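Local structure of mandelate racemase/muconate lactonizing protein (3QLD) at residues A[300-306]-A[330-336]. The protein belongs to the mandelate racemase/muconate lactonizing family of the enolase superfamily, pairing an N-terminal capping domain with a C-terminal barrel domain. Sequence-based numbering, arbitrary orientation. Where two conformers were deposited one is given.
Sequences YETGVGR and YFEQDVL
Asp-334 meets the first turn of helix 303-313 through its carboxylate: Gly-303 N donates to Asp-334 OD1 on the syn side at 2.9 Å, with a bent N-H...O angle of 141°. Val-335 N, 2.7 Å from Asp-334 OD1, approaches from above the carboxylate plane and on the same face. With CG anti to its backbone N (chi1 -160°), Asp-334 reaches the helix start.

Asp-334 OD2 accepts a hydrogen bond from a water 2.7 Å away and is hydrogen-bonded to Ser-327 OG. That water donates to Glu-301 O and accepts from Arg-306 NE, while Arg-306 NH2 donates to Glu-301 O at 2.9 Å, in the carbonyl plane. The Phe-331 ring edge faces Glu-301 O, CE2 lying 3.5 Å from it.

Beside the helix start, Leu-336 CD1 packs 3.7 Å from Gly-303 CA, and Val-335 CG2 meets Val-304 CG2; at the other end the Tyr-300 and Tyr-330 rings meet obliquely, centroids 5.3 Å apart and planes at 46°. Thr-302 is the N-cap, its OG1 accepting from Val-304 N and hydrogen-bonded to Glu-47 OE1 of the N-terminal domain. Asp-334 joins the 330-336 loop to a helix N-terminus, whose dipole, with Arg-306 nearby, would probably stabilise a negative carboxylate.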
ATOM      1  N   TYR A 300     -15.458  12.303   4.310  0.70 31.74           N
ATOM      2  CA  TYR A 300     -15.791  13.151   5.485  0.70 31.82           C
ATOM      3  C   TYR A 300     -14.832  14.370   5.541  0.70 30.52           C
ATOM      4  O   TYR A 300     -14.427  14.887   6.610  0.70 28.64           O
ATOM      5  CB  TYR A 300     -15.855  12.310   6.779  0.70 33.02           C
ATOM      6  CG  TYR A 300     -17.138  11.478   6.881  0.70 37.18           C
ATOM      7  CD1 TYR A 300     -18.097  11.754   7.866  0.70 40.34           C
ATOM      8  CD2 TYR A 300     -17.419  10.440   5.958  0.70 40.84           C
ATOM      9  CE1 TYR A 300     -19.289  11.001   7.959  0.70 42.42           C
ATOM     10  CE2 TYR A 300     -18.614   9.683   6.032  0.70 45.07           C
ATOM     11  CZ  TYR A 300     -19.542   9.975   7.040  0.70 44.78           C
ATOM     12  OH  TYR A 300     -20.688   9.231   7.147  0.70 44.73           O
ATOM     13  N   GLU A 301     -14.528  14.848   4.339  1.00 28.28           N
ATOM     14  CA  GLU A 301     -13.493  15.878   4.117  1.00 28.55           C
ATOM     15  C   GLU A 301     -13.806  17.163   4.901  1.00 27.32           C
ATOM     16  O   GLU A 301     -14.958  17.535   5.010  1.00 27.50           O
ATOM     17  CB  GLU A 301     -13.388  16.306   2.636  1.00 29.44           C
ATOM     18  CG  GLU A 301     -12.808  15.319   1.631  1.00 35.48           C
ATOM     19  CD  GLU A 301     -13.751  14.166   1.257  1.00 43.34           C
ATOM     20  OE1 GLU A 301     -14.897  14.062   1.758  1.00 34.88           O
ATOM     21  OE2 GLU A 301     -13.296  13.316   0.458  1.00 51.14           O
ATOM     22  N   THR A 302     -12.781  17.849   5.414  1.00 26.83           N
ATOM     23  CA  THR A 302     -12.981  19.285   5.707  1.00 27.32           C
ATOM     24  C   THR A 302     -13.291  20.092   4.444  1.00 25.88           C
ATOM     25  O   THR A 302     -13.302  19.606   3.271  1.00 25.60           O
ATOM     26  CB  THR A 302     -11.768  19.982   6.341  1.00 26.65           C
ATOM     27  OG1 THR A 302     -10.889  20.353   5.273  1.00 28.78           O
ATOM     28  CG2 THR A 302     -11.004  19.060   7.403  1.00 28.63           C
ATOM     29  N   GLY A 303     -13.535  21.363   4.669  1.00 26.46           N
ATOM     30  CA  GLY A 303     -13.913  22.244   3.535  1.00 27.44           C
ATOM     31  C   GLY A 303     -12.948  22.268   2.401  1.00 26.17           C
ATOM     32  O   GLY A 303     -13.352  22.391   1.247  1.00 28.59           O
ATOM     33  N   VAL A 304     -11.659  22.134   2.705  1.00 26.45           N
ATOM     34  CA  VAL A 304     -10.605  22.155   1.691  1.00 26.65           C
ATOM     35  C   VAL A 304     -10.689  20.981   0.719  1.00 26.01           C
ATOM     36  O   VAL A 304     -10.773  21.168  -0.494  1.00 27.09           O
ATOM     37  CB  VAL A 304      -9.178  22.314   2.362  1.00 26.10           C
ATOM     38  CG1 VAL A 304      -8.041  22.146   1.322  1.00 25.13           C
ATOM     39  CG2 VAL A 304      -9.109  23.753   3.003  1.00 28.16           C
ATOM     40  N   GLY A 305     -10.557  19.775   1.241  1.00 25.51           N
ATOM     41  CA  GLY A 305     -10.872  18.550   0.497  1.00 25.91           C
ATOM     42  C   GLY A 305     -12.241  18.499  -0.196  1.00 26.53           C
ATOM     43  O   GLY A 305     -12.355  17.992  -1.310  1.00 24.54           O
ATOM     44  N   ARG A 306     -13.269  19.057   0.438  1.00 27.39           N
ATOM     45  CA  ARG A 306     -14.612  19.020  -0.158  1.00 28.43           C
ATOM     46  C   ARG A 306     -14.659  19.932  -1.402  1.00 28.49           C
ATOM     47  O   ARG A 306     -15.205  19.558  -2.444  1.00 29.10           O
ATOM     48  CB  ARG A 306     -15.653  19.449   0.862  1.00 29.20           C
ATOM     49  CG  ARG A 306     -17.100  19.455   0.340  1.00 29.02           C
ATOM     50  CD  ARG A 306     -18.091  19.591   1.488  1.00 28.25           C
ATOM     51  NE  ARG A 306     -17.640  18.764   2.583  1.00 31.86           N
ATOM     52  CZ  ARG A 306     -18.017  17.516   2.763  1.00 32.72           C
ATOM     53  NH1 ARG A 306     -18.917  16.955   1.946  1.00 30.32           N
ATOM     54  NH2 ARG A 306     -17.466  16.819   3.742  1.00 30.69           N
ATOM     55  N   TYR A 330     -22.147  17.486   8.472  1.00 43.97           N
ATOM     56  CA  TYR A 330     -21.031  16.821   9.126  1.00 43.65           C
ATOM     57  C   TYR A 330     -20.443  17.644  10.314  1.00 42.00           C
ATOM     58  O   TYR A 330     -20.150  17.060  11.368  1.00 41.54           O
ATOM     59  CB  TYR A 330     -19.949  16.420   8.098  1.00 43.48           C
ATOM     60  CG  TYR A 330     -20.326  15.819   6.705  1.00 48.41           C
ATOM     61  CD1 TYR A 330     -20.929  14.533   6.544  1.00 51.98           C
ATOM     62  CD2 TYR A 330     -19.975  16.507   5.535  1.00 51.60           C
ATOM     63  CE1 TYR A 330     -21.212  13.985   5.195  1.00 53.20           C
ATOM     64  CE2 TYR A 330     -20.238  15.986   4.237  1.00 54.15           C
ATOM     65  CZ  TYR A 330     -20.835  14.731   4.049  1.00 55.73           C
ATOM     66  OH  TYR A 330     -21.019  14.316   2.703  1.00 52.24           O
ATOM     67  N   PHE A 331     -20.308  18.972  10.153  1.00 39.89           N
ATOM     68  CA  PHE A 331     -19.632  19.832  11.158  1.00 39.21           C
ATOM     69  C   PHE A 331     -20.383  21.095  11.601  1.00 40.23           C
ATOM     70  O   PHE A 331     -20.752  21.894  10.755  1.00 38.84           O
ATOM     71  CB  PHE A 331     -18.330  20.338  10.568  1.00 37.91           C
ATOM     72  CG  PHE A 331     -17.415  19.260  10.079  1.00 37.62           C
ATOM     73  CD1 PHE A 331     -16.711  18.480  10.981  1.00 35.11           C
ATOM     74  CD2 PHE A 331     -17.187  19.080   8.700  1.00 37.00           C
ATOM     75  CE1 PHE A 331     -15.831  17.484  10.543  1.00 32.76           C
ATOM     76  CE2 PHE A 331     -16.299  18.093   8.240  1.00 35.70           C
ATOM     77  CZ  PHE A 331     -15.624  17.275   9.188  1.00 31.34           C
ATOM     78  N   GLU A 332     -20.495  21.317  12.922  1.00 41.35           N
ATOM     79  CA  GLU A 332     -20.938  22.602  13.482  1.00 42.72           C
ATOM     80  C   GLU A 332     -20.082  23.752  12.917  1.00 41.50           C
ATOM     81  O   GLU A 332     -20.618  24.792  12.587  1.00 41.38           O
ATOM     82  CB  GLU A 332     -20.876  22.617  15.040  1.00 43.65           C
ATOM     83  CG  GLU A 332     -21.335  23.975  15.771  1.00 48.70           C
ATOM     84  CD  GLU A 332     -20.196  25.000  16.079  1.00 52.06           C
ATOM     85  OE1 GLU A 332     -19.052  24.613  16.416  1.00 56.25           O
ATOM     86  OE2 GLU A 332     -20.440  26.223  15.994  1.00 53.90           O
ATOM     87  N   GLN A 333     -18.768  23.539  12.833  1.00 38.90           N
ATOM     88  CA  GLN A 333     -17.827  24.545  12.398  1.00 38.25           C
ATOM     89  C   GLN A 333     -16.732  23.855  11.572  1.00 37.51           C
ATOM     90  O   GLN A 333     -16.032  22.966  12.087  1.00 36.34           O
ATOM     91  CB  GLN A 333     -17.188  25.199  13.630  1.00 38.96           C
ATOM     92  CG  GLN A 333     -15.986  26.068  13.308  1.00 38.86           C
ATOM     93  CD  GLN A 333     -16.406  27.405  12.764  1.00 45.38           C
ATOM     94  OE1 GLN A 333     -17.010  28.216  13.495  1.00 48.50           O
ATOM     95  NE2 GLN A 333     -16.122  27.651  11.475  1.00 42.98           N
ATOM     96  N   ASP A 334     -16.603  24.300  10.325  1.00 36.28           N
ATOM     97  CA  ASP A 334     -15.667  23.791   9.313  1.00 35.12           C
ATOM     98  C   ASP A 334     -14.533  24.824   9.089  1.00 34.26           C
ATOM     99  O   ASP A 334     -14.509  25.867   9.741  1.00 34.53           O
ATOM    100  CB  ASP A 334     -16.488  23.545   8.022  1.00 35.84           C
ATOM    101  CG  ASP A 334     -15.815  22.581   7.030  1.00 34.96           C
ATOM    102  OD1 ASP A 334     -14.655  22.254   7.224  1.00 34.15           O
ATOM    103  OD2 ASP A 334     -16.457  22.194   6.013  1.00 34.00           O
ATOM    104  N   VAL A 335     -13.594  24.548   8.198  1.00 31.55           N
ATOM    105  CA  VAL A 335     -12.414  25.396   8.025  1.00 31.24           C
ATOM    106  C   VAL A 335     -12.544  26.485   6.937  1.00 30.54           C
ATOM    107  O   VAL A 335     -11.566  27.141   6.566  1.00 30.40           O
ATOM    108  CB  VAL A 335     -11.161  24.513   7.770  1.00 31.37           C
ATOM    109  CG1 VAL A 335     -11.153  23.351   8.774  1.00 33.74           C
ATOM    110  CG2 VAL A 335     -11.211  23.955   6.358  1.00 32.64           C
ATOM    111  N   LEU A 336     -13.763  26.701   6.478  1.00 31.80           N
ATOM    112  CA  LEU A 336     -14.055  27.758   5.494  1.00 31.11           C
ATOM    113  C   LEU A 336     -14.850  28.882   6.138  1.00 32.63           C
ATOM    114  O   LEU A 336     -15.608  28.647   7.044  1.00 33.49           O
ATOM    115  CB  LEU A 336     -14.845  27.201   4.310  1.00 31.80           C
ATOM    116  CG  LEU A 336     -14.198  25.999   3.566  1.00 29.57           C
ATOM    117  CD1 LEU A 336     -15.142  25.604   2.425  1.00 27.12           C
ATOM    118  CD2 LEU A 336     -12.846  26.414   3.016  1.00 28.61           C
TER
HETATM  119  O   HOH W   1     -16.596  19.762   4.792  1.00 32.03           O